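Local coordinates for tRNA (cytosine(72)-C(5))-methyltransferase (Pyrococcus horikoshii, PDB 5ZVE), which methylates the C5 position of cytosine 72 in several tRNAs, using S-adenosyl-L-methionine as the methyl donor, at residues G183-V188 / H369-F374; C276-V281 / S321-S326; N359-F364 / G373-K378. All blocks are in the same frame, centred on the assembly; numbering follows the deposited sequence.

In the fold
From the N terminus, residues 183-188 come first. They start helix 184-193 and meet residues 369-374 much later, so contact 1 closes a loop of 180 residues. Contact 2 falls within that loop. It joins 276-281, after strand 267-273, to 321-326 at the end of strand 316-322, across helix 291-310. Contact 3 follows in series. It pairs 359-364 with 373-378 across a short connection, and ends on the same part of the chain as contact 1, sharing Gly373 and Phe374. Gly373 N also lies 2.8 Å from Gly280 O, which brings contact 2 to this junction. Together they tie the methyltransferase sheet to helix 184-193 and the loop holding Cys323, the predicted nucleophile.

Contact 1. Residues G183-V188 / H369-F374; sequences GLPSMV and HLTQGF
Pro185 presses its ring against Phe374, and this is the tight part of the contact. Pro185 CB sits over one face of the phenyl ring, 3.7 Å from its centroid, in a CH-pi contact displaced toward the rim. Its closest approach is 3.4 Å, from Pro185 CB to Phe374 CG. On the same face, Ser186 N lies farther up. Ser186 OG reaches the far end of the ring, 3.6 Å from Phe374 CZ, and is hydrogen-bonded to Lys211, a residue of the S-adenosyl-L-methionine site. Both Pro185 and Ser186 belong to the first turn of helix 184-193, just after Gly183 at its N-cap. Phe374 opens strand 374-381, an inner strand of the class I methyltransferase sheet, with its side chain next to that of Cys323, the predicted nucleophile. An alanine in place of Phe374 would probably leave Pro185 CB without the ring face it covers and open a gap beside Ser186. The other end is looser. Pro185 and Thr371 meet tip to tip, with Pro185 CD 3.7 Å from Thr371 CG2. Thr371 OG1 lies between the backbone N and the carbonyl carbon (chi1 67°) and bonds to Gln372 O at 2.8 Å. Leu184, partly exposed, brings CB only to 4.2 Å from Thr371 CG2. The partly exposed Gln372 side chain stands off from the helix and bonds to Arg282 N through OE1.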
ATOM      1  N   GLY A 183       5.551   0.096  -1.350  1.00 20.77           N
ATOM      2  CA  GLY A 183       5.442   0.280  -2.786  1.00 19.15           C
ATOM      3  C   GLY A 183       6.352   1.372  -3.317  1.00 22.45           C
ATOM      4  O   GLY A 183       6.757   2.267  -2.573  1.00 23.00           O
ATOM      5  N   LEU A 184       6.680   1.292  -4.604  1.00 20.01           N
ATOM      6  CA  LEU A 184       7.511   2.300  -5.258  1.00 23.15           C
ATOM      7  C   LEU A 184       6.901   3.710  -5.121  1.00 22.06           C
ATOM      8  O   LEU A 184       7.595   4.628  -4.689  1.00 20.11           O
ATOM      9  CB  LEU A 184       7.744   1.930  -6.734  1.00 23.63           C
ATOM     10  CG  LEU A 184       8.391   2.924  -7.705  1.00 24.36           C
ATOM     11  CD1 LEU A 184       9.690   3.438  -7.169  1.00 28.69           C
ATOM     12  CD2 LEU A 184       8.632   2.290  -9.063  1.00 22.74           C
ATOM     13  N   PRO A 185       5.608   3.892  -5.471  1.00 23.31           N
ATOM     14  CA  PRO A 185       5.055   5.243  -5.301  1.00 20.86           C
ATOM     15  C   PRO A 185       5.164   5.784  -3.867  1.00 21.98           C
ATOM     16  O   PRO A 185       5.476   6.963  -3.688  1.00 18.45           O
ATOM     17  CB  PRO A 185       3.586   5.085  -5.710  1.00 23.44           C
ATOM     18  CG  PRO A 185       3.344   3.627  -5.840  1.00 24.77           C
ATOM     19  CD  PRO A 185       4.642   2.991  -6.127  1.00 19.33           C
ATOM     20  N   SER A 186       4.943   4.934  -2.866  1.00 20.81           N
ATOM     21  CA  SER A 186       5.053   5.376  -1.476  1.00 19.22           C
ATOM     22  C   SER A 186       6.472   5.828  -1.126  1.00 24.72           C
ATOM     23  O   SER A 186       6.654   6.785  -0.371  1.00 23.68           O
ATOM     24  CB  SER A 186       4.614   4.266  -0.525  1.00 22.49           C
ATOM     25  OG  SER A 186       3.208   4.111  -0.546  1.00 21.51           O
ATOM     26  N   MET A 187       7.472   5.145  -1.682  1.00 20.61           N
ATOM     27  CA  MET A 187       8.863   5.514  -1.462  1.00 18.11           C
ATOM     28  C   MET A 187       9.220   6.837  -2.138  1.00 22.33           C
ATOM     29  O   MET A 187       9.928   7.665  -1.568  1.00 24.18           O
ATOM     30  CB  MET A 187       9.780   4.408  -1.963  1.00 25.47           C
ATOM     31  CG  MET A 187       9.813   3.187  -1.075  1.00 24.23           C
ATOM     32  SD  MET A 187      11.182   2.111  -1.536  1.00 30.27           S
ATOM     33  CE  MET A 187      10.443   1.163  -2.864  1.00 27.36           C
ATOM     34  N   VAL A 188       8.734   7.026  -3.359  1.00 19.75           N
ATOM     35  CA  VAL A 188       8.913   8.286  -4.072  1.00 21.37           C
ATOM     36  C   VAL A 188       8.351   9.449  -3.254  1.00 24.12           C
ATOM     37  O   VAL A 188       8.938  10.533  -3.208  1.00 23.79           O
ATOM     38  CB  VAL A 188       8.237   8.246  -5.463  1.00 23.31           C
ATOM     39  CG1 VAL A 188       8.365   9.583  -6.158  1.00 18.50           C
ATOM     40  CG2 VAL A 188       8.852   7.149  -6.323  1.00 18.40           C
ATOM     41  N   HIS A 369       2.782   1.513 -14.838  1.00 24.52           N
ATOM     42  CA  HIS A 369       3.976   1.545 -13.997  1.00 22.73           C
ATOM     43  C   HIS A 369       4.168   0.306 -13.134  1.00 24.12           C
ATOM     44  O   HIS A 369       5.139   0.228 -12.377  1.00 20.18           O
ATOM     45  CB  HIS A 369       3.948   2.786 -13.107  1.00 21.48           C
ATOM     46  CG  HIS A 369       3.574   4.033 -13.837  1.00 27.98           C
ATOM     47  ND1 HIS A 369       2.412   4.732 -13.577  1.00 24.07           N
ATOM     48  CD2 HIS A 369       4.200   4.709 -14.832  1.00 25.54           C
ATOM     49  CE1 HIS A 369       2.344   5.782 -14.374  1.00 25.37           C
ATOM     50  NE2 HIS A 369       3.418   5.791 -15.146  1.00 25.07           N
ATOM     51  N   LEU A 370       3.240  -0.644 -13.236  1.00 23.69           N
ATOM     52  CA  LEU A 370       3.375  -1.938 -12.572  1.00 21.00           C
ATOM     53  C   LEU A 370       3.254  -1.787 -11.054  1.00 21.32           C
ATOM     54  O   LEU A 370       3.726  -2.629 -10.287  1.00 18.50           O
ATOM     55  CB  LEU A 370       4.709  -2.594 -12.953  1.00 19.58           C
ATOM     56  CG  LEU A 370       4.804  -3.392 -14.255  1.00 27.29           C
ATOM     57  CD1 LEU A 370       4.065  -2.733 -15.410  1.00 23.30           C
ATOM     58  CD2 LEU A 370       6.276  -3.607 -14.614  1.00 21.82           C
ATOM     59  N   THR A 371       2.602  -0.706 -10.636  1.00 20.68           N
ATOM     60  CA  THR A 371       2.455  -0.365  -9.226  1.00 19.39           C
ATOM     61  C   THR A 371       0.983  -0.315  -8.840  1.00 22.46           C
ATOM     62  O   THR A 371       0.107  -0.537  -9.670  1.00 22.81           O
ATOM     63  CB  THR A 371       3.068   1.007  -8.897  1.00 18.90           C
ATOM     64  OG1 THR A 371       2.304   2.028  -9.551  1.00 21.11           O
ATOM     65  CG2 THR A 371       4.511   1.092  -9.351  1.00 18.31           C
ATOM     66  N   GLN A 372       0.713  -0.025  -7.572  1.00 20.87           N
ATOM     67  CA  GLN A 372      -0.630   0.346  -7.161  1.00 18.48           C
ATOM     68  C   GLN A 372      -1.007   1.679  -7.786  1.00 22.28           C
ATOM     69  O   GLN A 372      -0.133   2.473  -8.145  1.00 20.33           O
ATOM     70  CB  GLN A 372      -0.726   0.409  -5.636  1.00 17.85           C
ATOM     71  CG  GLN A 372      -0.699  -0.974  -4.998  1.00 22.90           C
ATOM     72  CD  GLN A 372      -0.834  -0.949  -3.490  1.00 26.57           C
ATOM     73  OE1 GLN A 372      -1.420  -1.858  -2.898  1.00 29.30           O
ATOM     74  NE2 GLN A 372      -0.277   0.077  -2.857  1.00 20.76           N
ATOM     75  N   GLY A 373      -2.307   1.919  -7.931  1.00 21.21           N
ATOM     76  CA  GLY A 373      -2.787   3.226  -8.330  1.00 16.53           C
ATOM     77  C   GLY A 373      -2.436   4.198  -7.224  1.00 22.38           C
ATOM     78  O   GLY A 373      -2.597   3.885  -6.044  1.00 23.00           O
ATOM     79  N   PHE A 374      -1.951   5.378  -7.588  1.00 20.07           N
ATOM     80  CA  PHE A 374      -1.383   6.271  -6.591  1.00 19.12           C
ATOM     81  C   PHE A 374      -1.388   7.710  -7.067  1.00 18.73           C
ATOM     82  O   PHE A 374      -1.539   7.983  -8.258  1.00 22.44           O
ATOM     83  CB  PHE A 374       0.043   5.833  -6.254  1.00 21.16           C
ATOM     84  CG  PHE A 374       0.441   6.094  -4.829  1.00 20.72           C
ATOM     85  CD1 PHE A 374       0.130   5.181  -3.832  1.00 19.78           C
ATOM     86  CD2 PHE A 374       1.149   7.237  -4.490  1.00 19.13           C
ATOM     87  CE1 PHE A 374       0.508   5.406  -2.525  1.00 17.08           C
ATOM     88  CE2 PHE A 374       1.527   7.467  -3.183  1.00 19.56           C
ATOM     89  CZ  PHE A 374       1.205   6.553  -2.199  1.00 19.96           C
TER

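Contact 2. Residues C276-V281 / S321-S326; sequences CTALGV and STCTLS
Cys323 and Cys276 meet sulphur to sulphur, and their side chains carry much of the contact. The two SG atoms are 3.5 Å apart, too far for a disulphide. Cys276 SG lies between its backbone N and carbonyl carbon (chi1 65°). From there it also touches Cys323 N, and it takes a weak hydrogen bond from Ala278 N. Cys323 SG is further lined by Val281 CG1 at 3.6 Å and by Ala278 CB at 3.9 Å. The carbonyl of Cys323 is gripped as well. Gly280 N donates to Cys323 O at 3.0 Å, and Ala278 CA makes a CA-H...O contact to the same oxygen. Leu279, third in buried area, lies alongside Thr324, the two side chains pointing the same way. Leu279 N donates to Thr324 OG1 at 3.2 Å. Leu279 CG packs 3.3 Å from that oxygen. Thr324 OG1 stands anti to its backbone N (chi1 -160°) and donates in turn to Thr277 OG1 at 2.6 Å. Thr277 OG1 and Ser326 OG both bond to Glu329, which extends the network. Ala278 to Val281 form a type I turn, which presents Leu279 N and Gly280 N to Thr324 OG1 and Cys323 O. The Pro-Cys and Thr-Cys motifs of the RsmB/NOP family come together here. The side chain of Cys323, the predicted nucleophile, is about 7 Å from the bound S-adenosyl-L-homocysteine at the nearest atoms. The bonds from the turn would hold the backbone around this residue, while Cys276 SG lies against its sulphur.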
ATOM      1  N   CYS A 276      -8.074   7.278   2.437  1.00 20.32           N
ATOM      2  CA  CYS A 276      -8.705   7.422   1.136  1.00 20.67           C
ATOM      3  C   CYS A 276      -9.501   6.180   0.794  1.00 18.95           C
ATOM      4  O   CYS A 276      -9.452   5.190   1.520  1.00 24.41           O
ATOM      5  CB  CYS A 276      -7.656   7.703   0.052  1.00 19.97           C
ATOM      6  SG  CYS A 276      -6.471   6.364  -0.240  1.00 23.81           S
ATOM      7  N   THR A 277     -10.235   6.238  -0.312  1.00 21.88           N
ATOM      8  CA  THR A 277     -11.065   5.120  -0.751  1.00 23.64           C
ATOM      9  C   THR A 277     -10.229   3.905  -1.178  1.00 24.65           C
ATOM     10  O   THR A 277     -10.765   2.808  -1.357  1.00 22.66           O
ATOM     11  CB  THR A 277     -11.990   5.552  -1.909  1.00 25.78           C
ATOM     12  OG1 THR A 277     -11.223   6.229  -2.911  1.00 22.33           O
ATOM     13  CG2 THR A 277     -13.066   6.504  -1.399  1.00 28.23           C
ATOM     14  N   ALA A 278      -8.921   4.114  -1.337  1.00 22.34           N
ATOM     15  CA  ALA A 278      -7.969   3.044  -1.652  1.00 23.80           C
ATOM     16  C   ALA A 278      -8.309   2.311  -2.947  1.00 22.09           C
ATOM     17  O   ALA A 278      -8.072   1.111  -3.068  1.00 23.83           O
ATOM     18  CB  ALA A 278      -7.879   2.054  -0.497  1.00 23.23           C
ATOM     19  N   LEU A 279      -8.845   3.041  -3.919  1.00 21.19           N
ATOM     20  CA  LEU A 279      -9.248   2.452  -5.191  1.00 19.31           C
ATOM     21  C   LEU A 279      -8.061   1.900  -5.979  1.00 22.00           C
ATOM     22  O   LEU A 279      -8.237   1.109  -6.903  1.00 21.25           O
ATOM     23  CB  LEU A 279     -10.005   3.486  -6.033  1.00 16.87           C
ATOM     24  CG  LEU A 279     -11.320   4.004  -5.429  1.00 19.85           C
ATOM     25  CD1 LEU A 279     -11.907   5.135  -6.265  1.00 21.13           C
ATOM     26  CD2 LEU A 279     -12.339   2.874  -5.265  1.00 20.17           C
ATOM     27  N   GLY A 280      -6.854   2.316  -5.611  1.00 18.94           N
ATOM     28  CA  GLY A 280      -5.661   1.924  -6.341  1.00 20.57           C
ATOM     29  C   GLY A 280      -4.925   0.712  -5.797  1.00 23.41           C
ATOM     30  O   GLY A 280      -3.962   0.249  -6.405  1.00 22.17           O
ATOM     31  N   VAL A 281      -5.366   0.188  -4.657  1.00 24.72           N
ATOM     32  CA  VAL A 281      -4.612  -0.866  -3.995  1.00 23.30           C
ATOM     33  C   VAL A 281      -4.770  -2.199  -4.718  1.00 24.70           C
ATOM     34  O   VAL A 281      -5.805  -2.486  -5.317  1.00 22.56           O
ATOM     35  CB  VAL A 281      -5.013  -1.025  -2.509  1.00 26.53           C
ATOM     36  CG1 VAL A 281      -4.906   0.304  -1.780  1.00 23.16           C
ATOM     37  CG2 VAL A 281      -6.399  -1.605  -2.378  1.00 25.81           C
ATOM     38  N   SER A 321      -0.504  12.699  -0.539  1.00 22.92           N
ATOM     39  CA  SER A 321      -0.545  11.465  -1.312  1.00 22.89           C
ATOM     40  C   SER A 321      -1.742  10.597  -0.948  1.00 20.69           C
ATOM     41  O   SER A 321      -2.203  10.588   0.194  1.00 22.96           O
ATOM     42  CB  SER A 321       0.758  10.670  -1.131  1.00 23.20           C
ATOM     43  OG  SER A 321       0.931  10.232   0.206  1.00 25.72           O
ATOM     44  N   THR A 322      -2.243   9.867  -1.937  1.00 22.57           N
ATOM     45  CA  THR A 322      -3.273   8.860  -1.714  1.00 23.76           C
ATOM     46  C   THR A 322      -2.971   7.605  -2.517  1.00 23.21           C
ATOM     47  O   THR A 322      -2.225   7.650  -3.497  1.00 23.37           O
ATOM     48  CB  THR A 322      -4.681   9.362  -2.112  1.00 23.53           C
ATOM     49  OG1 THR A 322      -4.791   9.371  -3.542  1.00 24.15           O
ATOM     50  CG2 THR A 322      -4.956  10.765  -1.573  1.00 22.62           C
ATOM     51  N   CYS A 323      -3.550   6.485  -2.095  1.00 24.05           N
ATOM     52  CA  CYS A 323      -3.524   5.263  -2.890  1.00 24.52           C
ATOM     53  C   CYS A 323      -4.879   5.057  -3.556  1.00 21.44           C
ATOM     54  O   CYS A 323      -5.431   3.960  -3.541  1.00 26.91           O
ATOM     55  CB  CYS A 323      -3.153   4.052  -2.023  1.00 27.09           C
ATOM     56  SG  CYS A 323      -4.300   3.691  -0.662  1.00 32.35           S
ATOM     57  N   THR A 324      -5.408   6.122  -4.151  1.00 22.25           N
ATOM     58  CA  THR A 324      -6.699   6.052  -4.814  1.00 19.41           C
ATOM     59  C   THR A 324      -6.642   6.715  -6.183  1.00 18.69           C
ATOM     60  O   THR A 324      -5.758   7.521  -6.459  1.00 21.62           O
ATOM     61  CB  THR A 324      -7.805   6.710  -3.966  1.00 22.76           C
ATOM     62  OG1 THR A 324      -9.084   6.233  -4.394  1.00 19.80           O
ATOM     63  CG2 THR A 324      -7.760   8.227  -4.088  1.00 23.54           C
ATOM     64  N   LEU A 325      -7.585   6.359  -7.043  1.00 18.24           N
ATOM     65  CA  LEU A 325      -7.596   6.849  -8.414  1.00 20.57           C
ATOM     66  C   LEU A 325      -8.532   8.036  -8.652  1.00 24.68           C
ATOM     67  O   LEU A 325      -8.416   8.718  -9.670  1.00 24.82           O
ATOM     68  CB  LEU A 325      -7.990   5.711  -9.351  1.00 19.97           C
ATOM     69  CG  LEU A 325      -7.043   4.512  -9.353  1.00 20.86           C
ATOM     70  CD1 LEU A 325      -7.743   3.299  -9.940  1.00 18.94           C
ATOM     71  CD2 LEU A 325      -5.799   4.852 -10.144  1.00 17.07           C
ATOM     72  N   SER A 326      -9.449   8.284  -7.718  1.00 20.94           N
ATOM     73  CA  SER A 326     -10.530   9.244  -7.952  1.00 26.71           C
ATOM     74  C   SER A 326     -10.014  10.654  -8.221  1.00 28.09           C
ATOM     75  O   SER A 326      -8.954  11.051  -7.729  1.00 29.05           O
ATOM     76  CB  SER A 326     -11.498   9.275  -6.767  1.00 23.65           C
ATOM     77  OG  SER A 326     -10.963  10.020  -5.690  1.00 24.78           O
TER

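Contact 3. Residues N359-F364 / G373-K378; sequences NKVQRF and GFFIAK
Gln362 and Ile376 face each other as an antiparallel hydrogen-bonded pair. Gln362 N donates to Ile376 O at 2.9 Å, and Ile376 N donates back to Gln362 O. Phe364 and Phe374 form a second such pair, with Phe364 N 3.0 Å from Phe374 O. Between them lies the non-hydrogen-bonded pair of Arg363 and Phe375. On that face, Arg363 CG comes at the edge of the Phe375 ring, in its plane, 3.6 Å from CD1. The guanidinium plane is turned 63° from the ring. Val361 CG2 reaches Phe375 CE1 at 3.8 Å, while Val361 CG1 packs 3.6 Å from Ala377 CB. The other face carries Gln362, Phe364, Phe374 and Ile376. Phe364 CB lies 3.8 Å from Phe374 CB, the side chains running the same way. Ile376 CD1 meets the edge of the Phe364 ring at CE1. The polar ends are held from farther out. Arg363 forms a salt bridge with Glu331 and a hydrogen bond to Leu325 O, and the buried Gln362 amide bonds to Gln347, Ile349, Ile351 and Gly352. Beyond the last bonded pair, one water accepts from Lys378 N at 2.8 Å and lies 3.0 Å from Lys360 O. Strand 361-364 pairs with strand 374-381, which itself runs antiparallel between strands 316-322 and 342-344, as the last strand of the class I methyltransferase fold does.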
ATOM      1  N   ASN A 359      -0.576  19.728 -14.127  1.00 35.75           N
ATOM      2  CA  ASN A 359       0.775  19.548 -14.663  1.00 37.83           C
ATOM      3  C   ASN A 359       1.871  18.999 -13.744  1.00 33.04           C
ATOM      4  O   ASN A 359       2.668  18.166 -14.178  1.00 48.99           O
ATOM      5  CB  ASN A 359       1.261  20.882 -15.235  1.00 43.70           C
ATOM      6  CG  ASN A 359       1.054  20.977 -16.732  1.00 48.90           C
ATOM      7  OD1 ASN A 359       1.201  19.990 -17.455  1.00 52.28           O
ATOM      8  ND2 ASN A 359       0.711  22.170 -17.208  1.00 49.30           N
ATOM      9  N   LYS A 360       1.928  19.439 -12.494  1.00 27.74           N
ATOM     10  CA  LYS A 360       3.085  19.094 -11.673  1.00 25.64           C
ATOM     11  C   LYS A 360       2.836  17.960 -10.680  1.00 27.90           C
ATOM     12  O   LYS A 360       3.769  17.504 -10.014  1.00 29.01           O
ATOM     13  CB  LYS A 360       3.584  20.330 -10.925  1.00 28.56           C
ATOM     14  CG  LYS A 360       4.103  21.428 -11.842  1.00 32.12           C
ATOM     15  CD  LYS A 360       4.678  22.581 -11.049  1.00 33.84           C
ATOM     16  CE  LYS A 360       5.341  23.596 -11.959  1.00 33.12           C
ATOM     17  NZ  LYS A 360       5.964  24.696 -11.175  1.00 37.98           N
ATOM     18  N   VAL A 361       1.593  17.500 -10.576  1.00 25.38           N
ATOM     19  CA  VAL A 361       1.298  16.344  -9.731  1.00 27.95           C
ATOM     20  C   VAL A 361       1.644  15.053 -10.446  1.00 21.61           C
ATOM     21  O   VAL A 361       1.716  15.010 -11.673  1.00 24.03           O
ATOM     22  CB  VAL A 361      -0.177  16.307  -9.287  1.00 23.79           C
ATOM     23  CG1 VAL A 361      -0.475  17.478  -8.376  1.00 26.65           C
ATOM     24  CG2 VAL A 361      -1.106  16.286 -10.493  1.00 23.72           C
ATOM     25  N   GLN A 362       1.844  13.994  -9.673  1.00 23.78           N
ATOM     26  CA  GLN A 362       2.342  12.749 -10.234  1.00 23.40           C
ATOM     27  C   GLN A 362       1.406  11.584  -9.938  1.00 19.57           C
ATOM     28  O   GLN A 362       1.124  11.278  -8.781  1.00 18.75           O
ATOM     29  CB  GLN A 362       3.744  12.455  -9.692  1.00 20.46           C
ATOM     30  CG  GLN A 362       4.416  11.255 -10.335  1.00 24.23           C
ATOM     31  CD  GLN A 362       5.848  11.064  -9.883  1.00 20.04           C
ATOM     32  OE1 GLN A 362       6.566  10.231 -10.427  1.00 26.86           O
ATOM     33  NE2 GLN A 362       6.267  11.827  -8.880  1.00 19.30           N
ATOM     34  N   ARG A 363       0.938  10.927 -10.994  1.00 18.60           N
ATOM     35  CA  ARG A 363       0.058   9.776 -10.835  1.00 19.67           C
ATOM     36  C   ARG A 363       0.755   8.486 -11.224  1.00 23.96           C
ATOM     37  O   ARG A 363       1.603   8.467 -12.113  1.00 21.03           O
ATOM     38  CB  ARG A 363      -1.215   9.935 -11.669  1.00 23.59           C
ATOM     39  CG  ARG A 363      -2.395  10.538 -10.914  1.00 25.15           C
ATOM     40  CD  ARG A 363      -3.594  10.677 -11.829  1.00 22.88           C
ATOM     41  NE  ARG A 363      -4.793  11.128 -11.130  1.00 23.46           N
ATOM     42  CZ  ARG A 363      -5.757  10.315 -10.709  1.00 30.17           C
ATOM     43  NH1 ARG A 363      -5.658   9.003 -10.905  1.00 26.32           N
ATOM     44  NH2 ARG A 363      -6.820  10.809 -10.089  1.00 26.29           N
ATOM     45  N   PHE A 364       0.380   7.408 -10.546  1.00 21.31           N
ATOM     46  CA  PHE A 364       0.837   6.077 -10.890  1.00 22.56           C
ATOM     47  C   PHE A 364      -0.355   5.213 -11.276  1.00 22.39           C
ATOM     48  O   PHE A 364      -1.414   5.282 -10.651  1.00 21.67           O
ATOM     49  CB  PHE A 364       1.611   5.446  -9.731  1.00 23.35           C
ATOM     50  CG  PHE A 364       2.947   6.090  -9.468  1.00 21.62           C
ATOM     51  CD1 PHE A 364       3.057   7.169  -8.607  1.00 21.90           C
ATOM     52  CD2 PHE A 364       4.093   5.608 -10.082  1.00 22.74           C
ATOM     53  CE1 PHE A 364       4.288   7.761  -8.365  1.00 25.92           C
ATOM     54  CE2 PHE A 364       5.329   6.192  -9.843  1.00 22.95           C
ATOM     55  CZ  PHE A 364       5.426   7.272  -8.984  1.00 20.05           C
ATOM     56  N   GLY A 373      -2.307   1.919  -7.931  1.00 21.21           N
ATOM     57  CA  GLY A 373      -2.787   3.226  -8.330  1.00 16.53           C
ATOM     58  C   GLY A 373      -2.436   4.198  -7.224  1.00 22.38           C
ATOM     59  O   GLY A 373      -2.597   3.885  -6.044  1.00 23.00           O
ATOM     60  N   PHE A 374      -1.951   5.378  -7.588  1.00 20.07           N
ATOM     61  CA  PHE A 374      -1.383   6.271  -6.591  1.00 19.12           C
ATOM     62  C   PHE A 374      -1.388   7.710  -7.067  1.00 18.73           C
ATOM     63  O   PHE A 374      -1.539   7.983  -8.258  1.00 22.44           O
ATOM     64  CB  PHE A 374       0.043   5.833  -6.254  1.00 21.16           C
ATOM     65  CG  PHE A 374       0.441   6.094  -4.829  1.00 20.72           C
ATOM     66  CD1 PHE A 374       0.130   5.181  -3.832  1.00 19.78           C
ATOM     67  CD2 PHE A 374       1.149   7.237  -4.490  1.00 19.13           C
ATOM     68  CE1 PHE A 374       0.508   5.406  -2.525  1.00 17.08           C
ATOM     69  CE2 PHE A 374       1.527   7.467  -3.183  1.00 19.56           C
ATOM     70  CZ  PHE A 374       1.205   6.553  -2.199  1.00 19.96           C
ATOM     71  N   PHE A 375      -1.216   8.630  -6.128  1.00 20.03           N
ATOM     72  CA  PHE A 375      -1.256  10.049  -6.439  1.00 18.81           C
ATOM     73  C   PHE A 375      -0.345  10.822  -5.497  1.00 20.60           C
ATOM     74  O   PHE A 375      -0.345  10.582  -4.293  1.00 21.51           O
ATOM     75  CB  PHE A 375      -2.696  10.569  -6.347  1.00 19.50           C
ATOM     76  CG  PHE A 375      -2.826  12.037  -6.624  1.00 21.54           C
ATOM     77  CD1 PHE A 375      -2.878  12.505  -7.927  1.00 23.64           C
ATOM     78  CD2 PHE A 375      -2.902  12.950  -5.583  1.00 21.97           C
ATOM     79  CE1 PHE A 375      -2.992  13.861  -8.188  1.00 26.92           C
ATOM     80  CE2 PHE A 375      -3.024  14.304  -5.834  1.00 21.24           C
ATOM     81  CZ  PHE A 375      -3.069  14.761  -7.138  1.00 24.88           C
ATOM     82  N   ILE A 376       0.434  11.745  -6.050  1.00 17.66           N
ATOM     83  CA  ILE A 376       1.358  12.552  -5.256  1.00 20.23           C
ATOM     84  C   ILE A 376       1.313  14.016  -5.679  1.00 21.90           C
ATOM     85  O   ILE A 376       1.510  14.335  -6.851  1.00 21.63           O
ATOM     86  CB  ILE A 376       2.825  12.067  -5.384  1.00 22.23           C
ATOM     87  CG1 ILE A 376       2.947  10.559  -5.151  1.00 21.56           C
ATOM     88  CG2 ILE A 376       3.728  12.833  -4.425  1.00 17.52           C
ATOM     89  CD1 ILE A 376       4.387  10.040  -5.313  1.00 18.97           C
ATOM     90  N   ALA A 377       1.055  14.900  -4.721  1.00 22.08           N
ATOM     91  CA  ALA A 377       1.117  16.335  -4.963  1.00 23.71           C
ATOM     92  C   ALA A 377       2.106  16.994  -4.009  1.00 21.73           C
ATOM     93  O   ALA A 377       2.108  16.704  -2.814  1.00 21.42           O
ATOM     94  CB  ALA A 377      -0.269  16.962  -4.813  1.00 20.01           C
ATOM     95  N   LYS A 378       2.932  17.893  -4.534  1.00 24.09           N
ATOM     96  CA  LYS A 378       3.877  18.632  -3.705  1.00 25.70           C
ATOM     97  C   LYS A 378       3.601  20.120  -3.785  1.00 26.14           C
ATOM     98  O   LYS A 378       3.634  20.701  -4.871  1.00 24.11           O
ATOM     99  CB  LYS A 378       5.318  18.363  -4.133  1.00 25.13           C
ATOM    100  CG  LYS A 378       6.343  19.113  -3.299  1.00 21.94           C
ATOM    101  CD  LYS A 378       7.675  19.193  -4.012  1.00 23.97           C
ATOM    102  CE  LYS A 378       8.738  19.776  -3.104  1.00 28.13           C
ATOM    103  NZ  LYS A 378      10.024  19.965  -3.820  1.00 32.94           N
TER
HETATM  104  O   HOH W   1       3.557  18.405  -7.182  1.00 25.27           O